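Local coordinates for protein 4-oxalmesaconate hydratase (PDB 5CGZ) that catalyses the zinc-dependent hydration of the enol form of oxalomesaconate to 4-carboxy-4-hydroxy-2-oxoadipate, the third step of gallate degradation, at residues A[2-7]-A[30-35]; A[98-103]-A[141-146]; A[110-115]-A[124-129]. All blocks are in the same frame, centred on the assembly; numbering follows the deposited sequence. Where two conformers were deposited one is given.

Contact 1: residues A[2-7]-A[30-35]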
ATOM      1  N   LYS A   2      37.722   6.017   4.011  1.00 35.44           N
ATOM      2  CA  LYS A   2      36.332   5.587   3.934  1.00 38.12           C
ATOM      3  C   LYS A   2      35.552   6.294   5.037  1.00 36.15           C
ATOM      4  O   LYS A   2      36.047   6.452   6.158  1.00 35.63           O
ATOM      5  CB  LYS A   2      36.223   4.065   4.062  1.00 35.94           C
ATOM      6  CG  LYS A   2      36.823   3.306   2.878  1.00 31.97           C
ATOM      7  CD  LYS A   2      37.096   1.851   3.228  1.00 40.91           C
ATOM      8  CE  LYS A   2      35.813   1.068   3.388  1.00 42.53           C
ATOM      9  NZ  LYS A   2      35.006   1.128   2.126  1.00 41.80           N
ATOM     10  N   SER A   3      34.332   6.711   4.721  0.88 35.50           N
ATOM     11  CA  SER A   3      33.530   7.469   5.674  0.88 34.41           C
ATOM     12  C   SER A   3      32.042   7.151   5.534  0.88 33.30           C
ATOM     13  O   SER A   3      31.612   6.568   4.538  0.88 32.29           O
ATOM     14  CB  SER A   3      33.767   8.963   5.473  0.88 35.93           C
ATOM     15  OG  SER A   3      33.216   9.375   4.230  0.88 39.52           O
ATOM     16  N   ALA A   4      31.261   7.533   6.539  1.00 33.13           N
ATOM     17  CA  ALA A   4      29.805   7.388   6.479  1.00 36.04           C
ATOM     18  C   ALA A   4      29.167   8.355   7.464  1.00 35.86           C
ATOM     19  O   ALA A   4      29.837   8.888   8.355  1.00 32.25           O
ATOM     20  CB  ALA A   4      29.370   5.932   6.768  1.00 29.91           C
ATOM     21  N   LEU A   5      27.867   8.572   7.300  1.00 31.97           N
ATOM     22  CA  LEU A   5      27.173   9.656   7.973  1.00 28.22           C
ATOM     23  C   LEU A   5      25.906   9.174   8.671  1.00 32.54           C
ATOM     24  O   LEU A   5      25.135   8.378   8.117  1.00 31.27           O
ATOM     25  CB  LEU A   5      26.821  10.753   6.956  1.00 26.59           C
ATOM     26  CG  LEU A   5      26.000  11.934   7.481  1.00 30.51           C
ATOM     27  CD1 LEU A   5      26.838  12.758   8.469  1.00 30.04           C
ATOM     28  CD2 LEU A   5      25.492  12.805   6.329  1.00 27.96           C
ATOM     29  N   VAL A   6      25.689   9.667   9.881  1.00 28.96           N
ATOM     30  CA  VAL A   6      24.448   9.405  10.594  1.00 28.21           C
ATOM     31  C   VAL A   6      23.774  10.740  10.886  1.00 31.38           C
ATOM     32  O   VAL A   6      24.398  11.639  11.450  1.00 32.44           O
ATOM     33  CB  VAL A   6      24.700   8.624  11.904  1.00 30.92           C
ATOM     34  CG1 VAL A   6      23.393   8.407  12.677  1.00 27.04           C
ATOM     35  CG2 VAL A   6      25.377   7.304  11.592  1.00 25.13           C
ATOM     36  N   VAL A   7      22.519  10.892  10.469  1.00 30.75           N
ATOM     37  CA  VAL A   7      21.762  12.107  10.783  1.00 25.78           C
ATOM     38  C   VAL A   7      20.679  11.820  11.824  1.00 36.32           C
ATOM     39  O   VAL A   7      19.673  11.163  11.542  1.00 28.93           O
ATOM     40  CB  VAL A   7      21.124  12.716   9.538  1.00 30.72           C
ATOM     41  CG1 VAL A   7      20.415  14.021   9.896  1.00 29.94           C
ATOM     42  CG2 VAL A   7      22.190  12.962   8.482  1.00 29.15           C
ATOM     43  N   TYR A  30      36.177   2.875   8.763  1.00 38.43           N
ATOM     44  CA  TYR A  30      35.348   4.021   8.376  1.00 34.38           C
ATOM     45  C   TYR A  30      35.499   5.163   9.360  1.00 33.81           C
ATOM     46  O   TYR A  30      35.491   4.948  10.578  1.00 34.91           O
ATOM     47  CB  TYR A  30      33.865   3.647   8.309  1.00 32.86           C
ATOM     48  CG  TYR A  30      33.443   2.857   7.103  1.00 34.41           C
ATOM     49  CD1 TYR A  30      33.729   1.501   7.004  1.00 31.82           C
ATOM     50  CD2 TYR A  30      32.722   3.455   6.078  1.00 30.62           C
ATOM     51  CE1 TYR A  30      33.321   0.768   5.914  1.00 31.71           C
ATOM     52  CE2 TYR A  30      32.311   2.729   4.978  1.00 30.40           C
ATOM     53  CZ  TYR A  30      32.611   1.386   4.902  1.00 34.48           C
ATOM     54  OH  TYR A  30      32.208   0.654   3.811  1.00 32.01           O
ATOM     55  N   ALA A  31      35.629   6.377   8.828  1.00 35.65           N
ATOM     56  CA  ALA A  31      35.471   7.578   9.633  1.00 38.28           C
ATOM     57  C   ALA A  31      33.980   7.855   9.746  1.00 37.44           C
ATOM     58  O   ALA A  31      33.358   8.394   8.823  1.00 34.30           O
ATOM     59  CB  ALA A  31      36.210   8.768   9.015  1.00 33.04           C
ATOM     60  N   MET A  32      33.402   7.443  10.867  1.00 35.92           N
ATOM     61  CA  MET A  32      31.978   7.617  11.092  1.00 35.07           C
ATOM     62  C   MET A  32      31.710   9.001  11.658  1.00 34.14           C
ATOM     63  O   MET A  32      32.292   9.378  12.671  1.00 35.11           O
ATOM     64  CB  MET A  32      31.450   6.537  12.039  1.00 32.23           C
ATOM     65  CG  MET A  32      31.584   5.108  11.489  1.00 31.75           C
ATOM     66  SD  MET A  32      30.703   4.867   9.922  1.00 35.31           S
ATOM     67  CE  MET A  32      29.043   5.381  10.395  1.00 32.12           C
ATOM     68  N   HIS A  33      30.833   9.754  11.000  1.00 30.88           N
ATOM     69  CA  HIS A  33      30.448  11.079  11.487  1.00 29.95           C
ATOM     70  C   HIS A  33      28.956  11.159  11.800  1.00 33.43           C
ATOM     71  O   HIS A  33      28.119  10.722  11.005  1.00 31.59           O
ATOM     72  CB  HIS A  33      30.806  12.162  10.465  1.00 30.87           C
ATOM     73  CG  HIS A  33      30.567  13.553  10.968  1.00 35.44           C
ATOM     74  ND1 HIS A  33      31.203  14.061  12.084  1.00 33.79           N
ATOM     75  CD2 HIS A  33      29.746  14.537  10.525  1.00 33.65           C
ATOM     76  CE1 HIS A  33      30.790  15.298  12.300  1.00 37.41           C
ATOM     77  NE2 HIS A  33      29.904  15.612  11.367  1.00 35.96           N
ATOM     78  N   VAL A  34      28.632  11.742  12.946  1.00 30.12           N
ATOM     79  CA  VAL A  34      27.252  11.909  13.376  1.00 30.69           C
ATOM     80  C   VAL A  34      26.875  13.388  13.425  1.00 39.37           C
ATOM     81  O   VAL A  34      27.579  14.199  14.039  1.00 33.87           O
ATOM     82  CB  VAL A  34      27.023  11.279  14.764  1.00 31.41           C
ATOM     83  CG1 VAL A  34      25.596  11.527  15.261  1.00 29.11           C
ATOM     84  CG2 VAL A  34      27.313   9.793  14.717  1.00 30.08           C
ATOM     85  N   VAL A  35      25.778  13.740  12.763  1.00 32.98           N
ATOM     86  CA  VAL A  35      25.154  15.043  12.963  1.00 32.48           C
ATOM     87  C   VAL A  35      23.912  14.882  13.843  1.00 35.74           C
ATOM     88  O   VAL A  35      22.986  14.152  13.482  1.00 32.70           O
ATOM     89  CB  VAL A  35      24.733  15.709  11.642  1.00 33.97           C
ATOM     90  CG1 VAL A  35      23.936  16.980  11.927  1.00 30.02           C
ATOM     91  CG2 VAL A  35      25.938  16.015  10.770  1.00 29.99           C
TER
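K2 O accepts from A31 N at 2.7 Å, the first of five backbone hydrogen bonds that stitch residues 2-7 to residues 30-35. From there the bonds alternate in direction: A4 N gives to A31 O, H33 N to A4 O, V6 N to H33 O, and V35 N to V6 O at 2.8 Å. The register sets S3 beside A31 and V7 beside V35. Between these bonds CA-H groups of S3, L5 and V34 lean on the carbonyls facing them. At the start of the two strands K2 NZ stands 3.3 Å from Y30 OH, and E108 answers both, by a salt bridge to the lysine and a hydrogen bond to the tyrosine, which also bonds N238 of a second subunit. The K2 chain, bent at chi3 (70°) and chi4, curls across the Y30 ring: CB lies over one face, 4.2 Å from the ring centroid, and CE reaches the CZ end. S3 O lies at the edge of the same ring. This is a beta-alpha-beta unit of a Rossmann-like fold, two parallel strands at 20° joined through helix 13-27. On the face bearing A4, V6, M32 and V34, the methionine bends back at chi2 (-59°) and chi3, so that SD comes 3.6 Å from A4 CB and CE comes near V6 CG2. V6 CB meets V34 CG2 at 4.0 Å, and F14 of helix 13-27 packs on both valines. The other face carries L5 alongside H33, their side chains pointing the same way. L5 CD1 touches H33 CD2 and also V35 CG2, the latter at 4.1 Å. The H33 ring is tied at both nitrogens, ND1 to S77 and NE2 to E79, while V101 of helix 92-105 packs against H33 and V35.

Contact 2: residues A[98-103]-A[141-146]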
ATOM      1  N   LEU A  98      23.776  21.110   6.088  1.00 33.22           N
ATOM      2  CA  LEU A  98      23.880  19.658   5.988  1.00 28.41           C
ATOM      3  C   LEU A  98      24.521  19.229   4.663  1.00 29.14           C
ATOM      4  O   LEU A  98      25.315  18.289   4.631  1.00 32.06           O
ATOM      5  CB  LEU A  98      22.498  19.008   6.155  1.00 31.21           C
ATOM      6  CG  LEU A  98      22.494  17.490   6.365  1.00 32.41           C
ATOM      7  CD1 LEU A  98      23.479  17.092   7.475  1.00 30.50           C
ATOM      8  CD2 LEU A  98      21.082  17.002   6.711  1.00 28.48           C
ATOM      9  N   ALA A  99      24.185  19.910   3.569  1.00 28.02           N
ATOM     10  CA  ALA A  99      24.826  19.615   2.287  1.00 29.52           C
ATOM     11  C   ALA A  99      26.339  19.808   2.377  1.00 33.14           C
ATOM     12  O   ALA A  99      27.104  19.059   1.762  1.00 34.82           O
ATOM     13  CB  ALA A  99      24.247  20.480   1.172  1.00 26.06           C
ATOM     14  N   ASP A 100      26.772  20.810   3.141  1.00 32.78           N
ATOM     15  CA  ASP A 100      28.204  21.036   3.333  1.00 33.24           C
ATOM     16  C   ASP A 100      28.847  19.894   4.128  1.00 34.74           C
ATOM     17  O   ASP A 100      29.989  19.522   3.864  1.00 33.99           O
ATOM     18  CB  ASP A 100      28.454  22.377   4.032  1.00 35.29           C
ATOM     19  CG  ASP A 100      28.062  23.576   3.163  1.00 41.08           C
ATOM     20  OD1 ASP A 100      27.915  23.416   1.927  1.00 37.14           O
ATOM     21  OD2 ASP A 100      27.903  24.681   3.723  1.00 38.81           O
ATOM     22  N   VAL A 101      28.126  19.337   5.098  1.00 32.45           N
ATOM     23  CA  VAL A 101      28.637  18.164   5.804  1.00 30.34           C
ATOM     24  C   VAL A 101      28.853  17.024   4.811  1.00 33.02           C
ATOM     25  O   VAL A 101      29.889  16.356   4.842  1.00 32.14           O
ATOM     26  CB  VAL A 101      27.695  17.717   6.937  1.00 33.66           C
ATOM     27  CG1 VAL A 101      28.172  16.397   7.554  1.00 30.48           C
ATOM     28  CG2 VAL A 101      27.613  18.812   8.004  1.00 27.91           C
ATOM     29  N   TYR A 102      27.881  16.810   3.921  1.00 29.34           N
ATOM     30  CA  TYR A 102      28.004  15.783   2.885  1.00 29.03           C
ATOM     31  C   TYR A 102      29.237  16.011   2.020  1.00 34.00           C
ATOM     32  O   TYR A 102      29.988  15.076   1.734  1.00 32.28           O
ATOM     33  CB  TYR A 102      26.770  15.761   1.979  1.00 32.46           C
ATOM     34  CG  TYR A 102      25.631  14.850   2.412  1.00 31.31           C
ATOM     35  CD1 TYR A 102      25.594  13.513   2.022  1.00 30.25           C
ATOM     36  CD2 TYR A 102      24.562  15.344   3.161  1.00 27.20           C
ATOM     37  CE1 TYR A 102      24.531  12.678   2.392  1.00 31.07           C
ATOM     38  CE2 TYR A 102      23.488  14.518   3.533  1.00 31.43           C
ATOM     39  CZ  TYR A 102      23.485  13.188   3.145  1.00 31.20           C
ATOM     40  OH  TYR A 102      22.437  12.373   3.509  1.00 32.74           O
ATOM     41  N   ARG A 103      29.424  17.252   1.577  1.00 31.10           N
ATOM     42  CA  ARG A 103      30.549  17.582   0.702  1.00 37.29           C
ATOM     43  C   ARG A 103      31.887  17.319   1.411  1.00 37.49           C
ATOM     44  O   ARG A 103      32.847  16.864   0.795  1.00 36.67           O
ATOM     45  CB  ARG A 103      30.452  19.041   0.236  1.00 33.25           C
ATOM     46  CG  ARG A 103      29.366  19.319  -0.818  1.00 33.01           C
ATOM     47  CD  ARG A 103      29.827  18.872  -2.183  1.00 34.44           C
ATOM     48  NE  ARG A 103      28.832  19.016  -3.244  1.00 34.55           N
ATOM     49  CZ  ARG A 103      28.659  20.110  -3.985  1.00 39.88           C
ATOM     50  NH1 ARG A 103      29.399  21.195  -3.770  1.00 35.74           N
ATOM     51  NH2 ARG A 103      27.734  20.120  -4.946  1.00 32.88           N
ATOM     52  N   GLY A 141      25.943  22.395  -9.794  1.00 38.02           N
ATOM     53  CA  GLY A 141      25.623  23.810  -9.705  1.00 34.63           C
ATOM     54  C   GLY A 141      25.580  24.317  -8.272  1.00 38.55           C
ATOM     55  O   GLY A 141      25.404  25.515  -8.029  1.00 36.21           O
ATOM     56  N   TYR A 142      25.719  23.410  -7.312  1.00 34.80           N
ATOM     57  CA  TYR A 142      25.817  23.830  -5.916  1.00 37.62           C
ATOM     58  C   TYR A 142      27.284  23.973  -5.547  1.00 36.08           C
ATOM     59  O   TYR A 142      28.022  22.982  -5.567  1.00 34.55           O
ATOM     60  CB  TYR A 142      25.134  22.838  -4.968  1.00 33.23           C
ATOM     61  CG  TYR A 142      25.323  23.214  -3.519  1.00 33.19           C
ATOM     62  CD1 TYR A 142      24.704  24.349  -2.992  1.00 33.59           C
ATOM     63  CD2 TYR A 142      26.135  22.457  -2.680  1.00 31.33           C
ATOM     64  CE1 TYR A 142      24.889  24.719  -1.665  1.00 34.35           C
ATOM     65  CE2 TYR A 142      26.321  22.810  -1.343  1.00 30.84           C
ATOM     66  CZ  TYR A 142      25.691  23.945  -0.844  1.00 38.41           C
ATOM     67  OH  TYR A 142      25.864  24.314   0.474  1.00 35.35           O
ATOM     68  N   LYS A 143      27.692  25.199  -5.204  1.00 38.18           N
ATOM     69  CA  LYS A 143      29.096  25.528  -4.951  1.00 34.53           C
ATOM     70  C   LYS A 143      29.987  24.914  -6.024  1.00 36.05           C
ATOM     71  O   LYS A 143      30.788  24.022  -5.742  1.00 38.36           O
ATOM     72  CB  LYS A 143      29.529  25.064  -3.555  1.00 35.62           C
ATOM     73  CG  LYS A 143      28.761  25.772  -2.434  1.00 37.41           C
ATOM     74  CD  LYS A 143      29.380  25.572  -1.053  1.00 41.22           C
ATOM     75  CE  LYS A 143      28.594  26.367  -0.002  1.00 46.37           C
ATOM     76  NZ  LYS A 143      29.225  26.338   1.362  1.00 47.95           N
ATOM     77  N   PRO A 144      29.835  25.397  -7.266  1.00 35.33           N
ATOM     78  CA  PRO A 144      30.521  24.857  -8.444  1.00 41.43           C
ATOM     79  C   PRO A 144      32.018  24.756  -8.196  1.00 45.00           C
ATOM     80  O   PRO A 144      32.579  25.628  -7.537  1.00 46.19           O
ATOM     81  CB  PRO A 144      30.215  25.883  -9.534  1.00 37.96           C
ATOM     82  CG  PRO A 144      29.001  26.611  -9.060  1.00 39.20           C
ATOM     83  CD  PRO A 144      29.106  26.640  -7.569  1.00 38.84           C
ATOM     84  N   GLY A 145      32.653  23.704  -8.691  1.00 43.97           N
ATOM     85  CA  GLY A 145      34.072  23.525  -8.461  1.00 42.57           C
ATOM     86  C   GLY A 145      34.387  22.581  -7.317  1.00 44.85           C
ATOM     87  O   GLY A 145      35.429  21.927  -7.329  1.00 48.06           O
ATOM     88  N   GLU A 146      33.503  22.515  -6.322  1.00 44.99           N
ATOM     89  CA  GLU A 146      33.667  21.552  -5.235  1.00 40.81           C
ATOM     90  C   GLU A 146      33.416  20.133  -5.740  1.00 42.05           C
ATOM     91  O   GLU A 146      32.628  19.928  -6.665  1.00 43.15           O
ATOM     92  CB  GLU A 146      32.708  21.842  -4.079  1.00 39.82           C
ATOM     93  CG  GLU A 146      32.998  23.060  -3.257  1.00 44.44           C
ATOM     94  CD  GLU A 146      32.215  23.052  -1.946  1.00 56.79           C
ATOM     95  OE1 GLU A 146      31.290  22.213  -1.791  1.00 43.84           O
ATOM     96  OE2 GLU A 146      32.532  23.877  -1.061  1.00 60.55           O
TER
HETATM   97  O   HOH W   1      30.334  22.594   0.776  1.00 35.93           O
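Y142 and R103 meet through a forked hydrogen bond: NH1 and NH2 of the guanidinium both give to Y142 O, each at 2.9 Å and from the same face of the carbonyl plane. With NE also bonded to A137 O, the guanidinium is probably held against rotation. Y142 OH gives a further hydrogen bond, to D100 OD1 at 2.7 Å, from above the carboxylate plane. Two salt bridges add charge pairing. R103 NH1 also meets E146 OE1 at 2.9 Å on the anti side of the carboxylate, somewhat out of its plane, and K143 NZ, at the end of an extended chain, reaches both D100 oxygens by weak bonds. Water 1 gives to D100 OD1 and E146 OE1, joining two carboxylates that each have a cationic partner; those cations probably offset the repulsion. Packing is slighter: Y142 CD2 lies over one guanidinium face, and CE2 touches A99 CB at 4.0 Å. R42 of a third subunit packs on Y142. The loop residues K143 to E146 form a type II beta turn, with glycine at its third position, docked by its polar atoms on helix 92-105 of the Rossmann-like domain.

Contact 3: residues A[110-115]-A[124-129]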
ATOM      1  N   VAL A 110      24.386   6.573   4.410  1.00 32.27           N
ATOM      2  CA  VAL A 110      23.763   7.463   5.383  1.00 26.10           C
ATOM      3  C   VAL A 110      22.705   6.722   6.200  1.00 29.62           C
ATOM      4  O   VAL A 110      21.907   5.961   5.652  1.00 28.52           O
ATOM      5  CB  VAL A 110      23.105   8.669   4.692  1.00 25.15           C
ATOM      6  CG1 VAL A 110      22.633   9.687   5.730  1.00 24.95           C
ATOM      7  CG2 VAL A 110      24.075   9.302   3.711  1.00 27.51           C
ATOM      8  N   LEU A 111      22.699   6.944   7.512  1.00 26.93           N
ATOM      9  CA  LEU A 111      21.647   6.396   8.368  1.00 27.44           C
ATOM     10  C   LEU A 111      20.816   7.535   8.946  1.00 31.56           C
ATOM     11  O   LEU A 111      21.370   8.529   9.428  1.00 31.23           O
ATOM     12  CB  LEU A 111      22.246   5.563   9.506  1.00 29.39           C
ATOM     13  CG  LEU A 111      23.291   4.509   9.152  1.00 29.04           C
ATOM     14  CD1 LEU A 111      23.646   3.701  10.385  1.00 29.52           C
ATOM     15  CD2 LEU A 111      22.760   3.605   8.052  1.00 28.84           C
ATOM     16  N   SER A 112      19.493   7.414   8.892  1.00 28.69           N
ATOM     17  CA  SER A 112      18.637   8.392   9.558  1.00 24.42           C
ATOM     18  C   SER A 112      17.297   7.743   9.919  1.00 28.24           C
ATOM     19  O   SER A 112      17.190   6.511   9.927  1.00 29.08           O
ATOM     20  CB  SER A 112      18.448   9.641   8.685  1.00 27.93           C
ATOM     21  OG  SER A 112      17.939  10.725   9.454  1.00 25.59           O
ATOM     22  N   HIS A 113      16.284   8.563  10.208  1.00 27.51           N
ATOM     23  CA  HIS A 113      15.000   8.073  10.743  1.00 29.80           C
ATOM     24  C   HIS A 113      14.019   7.586   9.673  1.00 28.27           C
ATOM     25  O   HIS A 113      14.175   7.889   8.496  1.00 27.42           O
ATOM     26  CB  HIS A 113      14.308   9.174  11.558  1.00 27.76           C
ATOM     27  CG  HIS A 113      15.089   9.639  12.747  1.00 27.70           C
ATOM     28  ND1 HIS A 113      14.865   9.157  14.023  1.00 30.85           N
ATOM     29  CD2 HIS A 113      16.073  10.558  12.869  1.00 29.27           C
ATOM     30  CE1 HIS A 113      15.683   9.750  14.869  1.00 29.08           C
ATOM     31  NE2 HIS A 113      16.430  10.611  14.194  1.00 31.33           N
ATOM     32  N   SER A 114      12.986   6.861  10.095  1.00 29.16           N
ATOM     33  CA  SER A 114      11.916   6.463   9.184  1.00 28.62           C
ATOM     34  C   SER A 114      11.179   7.698   8.680  1.00 29.59           C
ATOM     35  O   SER A 114      11.147   8.727   9.360  1.00 29.15           O
ATOM     36  CB  SER A 114      10.935   5.502   9.882  1.00 30.31           C
ATOM     37  OG  SER A 114      10.294   6.133  10.985  1.00 32.53           O
ATOM     38  N   LEU A 115      10.568   7.595   7.503  1.00 30.71           N
ATOM     39  CA  LEU A 115       9.888   8.742   6.892  1.00 31.07           C
ATOM     40  C   LEU A 115       8.478   8.953   7.439  1.00 35.07           C
ATOM     41  O   LEU A 115       7.858   9.972   7.178  1.00 35.80           O
ATOM     42  CB  LEU A 115       9.841   8.592   5.365  1.00 36.49           C
ATOM     43  CG  LEU A 115      11.048   9.253   4.675  1.00 37.88           C
ATOM     44  CD1 LEU A 115      10.919   9.268   3.172  1.00 45.75           C
ATOM     45  CD2 LEU A 115      11.235  10.683   5.199  1.00 41.94           C
ATOM     46  N   PRO A 124      10.863  12.173  11.002  1.00 29.62           N
ATOM     47  CA  PRO A 124      10.851  12.222   9.529  1.00 31.04           C
ATOM     48  C   PRO A 124      11.484  13.503   8.970  1.00 34.19           C
ATOM     49  O   PRO A 124      12.084  13.464   7.896  1.00 30.35           O
ATOM     50  CB  PRO A 124       9.349  12.155   9.180  1.00 30.26           C
ATOM     51  CG  PRO A 124       8.709  11.500  10.374  1.00 33.07           C
ATOM     52  CD  PRO A 124       9.504  12.009  11.558  1.00 29.78           C
ATOM     53  N   LEU A 125      11.352  14.624   9.675  1.00 28.97           N
ATOM     54  CA  LEU A 125      11.978  15.852   9.194  1.00 27.94           C
ATOM     55  C   LEU A 125      13.488  15.649   9.049  1.00 30.47           C
ATOM     56  O   LEU A 125      14.084  16.050   8.054  1.00 29.56           O
ATOM     57  CB  LEU A 125      11.687  17.024  10.126  1.00 30.58           C
ATOM     58  CG  LEU A 125      12.438  18.319   9.779  1.00 35.62           C
ATOM     59  CD1 LEU A 125      12.152  18.761   8.343  1.00 26.48           C
ATOM     60  CD2 LEU A 125      12.064  19.419  10.767  1.00 31.36           C
ATOM     61  N   ALA A 126      14.094  15.004  10.042  1.00 28.70           N
ATOM     62  CA  ALA A 126      15.524  14.705   9.999  1.00 27.89           C
ATOM     63  C   ALA A 126      15.879  13.889   8.757  1.00 32.38           C
ATOM     64  O   ALA A 126      16.882  14.166   8.085  1.00 30.70           O
ATOM     65  CB  ALA A 126      15.954  13.956  11.265  1.00 27.20           C
ATOM     66  N   MET A 127      15.064  12.880   8.446  1.00 26.76           N
ATOM     67  CA  MET A 127      15.357  12.048   7.280  1.00 29.57           C
ATOM     68  C   MET A 127      15.144  12.828   5.975  1.00 29.78           C
ATOM     69  O   MET A 127      15.904  12.656   5.016  1.00 31.56           O
ATOM     70  CB  MET A 127      14.514  10.765   7.299  1.00 27.22           C
ATOM     71  CG  MET A 127      14.622   9.927   6.015  1.00 26.18           C
ATOM     72  SD  MET A 127      16.300   9.398   5.582  1.00 29.15           S
ATOM     73  CE  MET A 127      16.325   7.694   6.172  1.00 23.69           C
ATOM     74  N   HIS A 128      14.131  13.693   5.933  1.00 27.02           N
ATOM     75  CA  HIS A 128      13.915  14.525   4.747  1.00 28.82           C
ATOM     76  C   HIS A 128      15.077  15.497   4.533  1.00 34.03           C
ATOM     77  O   HIS A 128      15.499  15.715   3.395  1.00 29.42           O
ATOM     78  CB  HIS A 128      12.592  15.293   4.850  1.00 29.55           C
ATOM     79  CG  HIS A 128      11.416  14.503   4.371  1.00 41.26           C
ATOM     80  ND1 HIS A 128      10.261  14.357   5.110  1.00 43.10           N
ATOM     81  CD2 HIS A 128      11.227  13.795   3.232  1.00 39.76           C
ATOM     82  CE1 HIS A 128       9.408  13.600   4.441  1.00 41.07           C
ATOM     83  NE2 HIS A 128       9.970  13.244   3.301  1.00 47.42           N
ATOM     84  N   LEU A 129      15.596  16.064   5.624  1.00 29.22           N
ATOM     85  CA  LEU A 129      16.800  16.896   5.555  1.00 31.89           C
ATOM     86  C   LEU A 129      17.978  16.098   5.014  1.00 30.63           C
ATOM     87  O   LEU A 129      18.683  16.541   4.106  1.00 30.48           O
ATOM     88  CB  LEU A 129      17.153  17.464   6.930  1.00 28.53           C
ATOM     89  CG  LEU A 129      16.371  18.715   7.313  1.00 41.35           C
ATOM     90  CD1 LEU A 129      16.575  19.037   8.791  1.00 34.88           C
ATOM     91  CD2 LEU A 129      16.808  19.882   6.426  1.00 38.90           C
TER
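M127 lays its side chain against the backbone of H113 and the side chains of S112 and L115. CG is anti to the backbone N (chi1 172°), and the chain then bends at chi2 and chi3, wrapping round H113 O: CB is 3.1 Å and CE 3.2 Å from that oxygen. SD and CE also meet S112 CB, both at 3.8 Å. From the other side L115 CD2 reaches M127 CG at 3.6 Å, the two side chains crossing at about a right angle. An alanine here would probably open a gap beside S112 CB and H113 O, where SD and CE had lain, and leave L115 CD2 with only the more distant CB of this residue. L115 CD2 also rests on H128, whose ring takes it over the centre of one face as a CH-pi contact, 3.5 Å from the centroid and 13° off the normal. Near the start of helix 122-138, P124 packs on the backbone of S114 and L115. Its CB is 3.3 Å from L115 O, and its CA makes a CA-H...O contact with S114 O. A126 offers only a methyl, which touches H113 CD2 at 3.8 Å. S112 OG rests by the M127 backbone, while its hydrogen bond goes to V7 O. The H113 ring lies close to the zinc site of H10, D13, E44 and H123: it stacks on H123, packs on D13 and is anchored through NE2 to A9 N, consistent with a second-shell place beside the zinc ligands. Residues 110-112 run in the central sheet between strands 3-8 and 154-157. Helix 122-138 turns back and runs roughly antiparallel beside the strand, with M127 also packing on V154 and A156 and L129 facing L98 of helix 92-105.

Contacts 1 and 3 share the central sheet, their centres about 15 Å apart, because strands 3-8 and 110-112 are neighbours in it. V7 joins them, its N bonded to L111 O. Contact 2 stands outside the sheet, about 17 Å from contact 1 and 19 Å from contact 3 between centres. Helix 92-105 links it to both, with V101 and Y102 on L5 and Y102 also on V110. Along the chain contact 1 closes first, and contact 3 forms wholly within the span bounded by contact 2. Contacts 1 and 3 thus build part of the sheet and the strand end beside which the zinc ligands gather, while contact 2 fixes an outer loop on helix 92-105 near a third subunit.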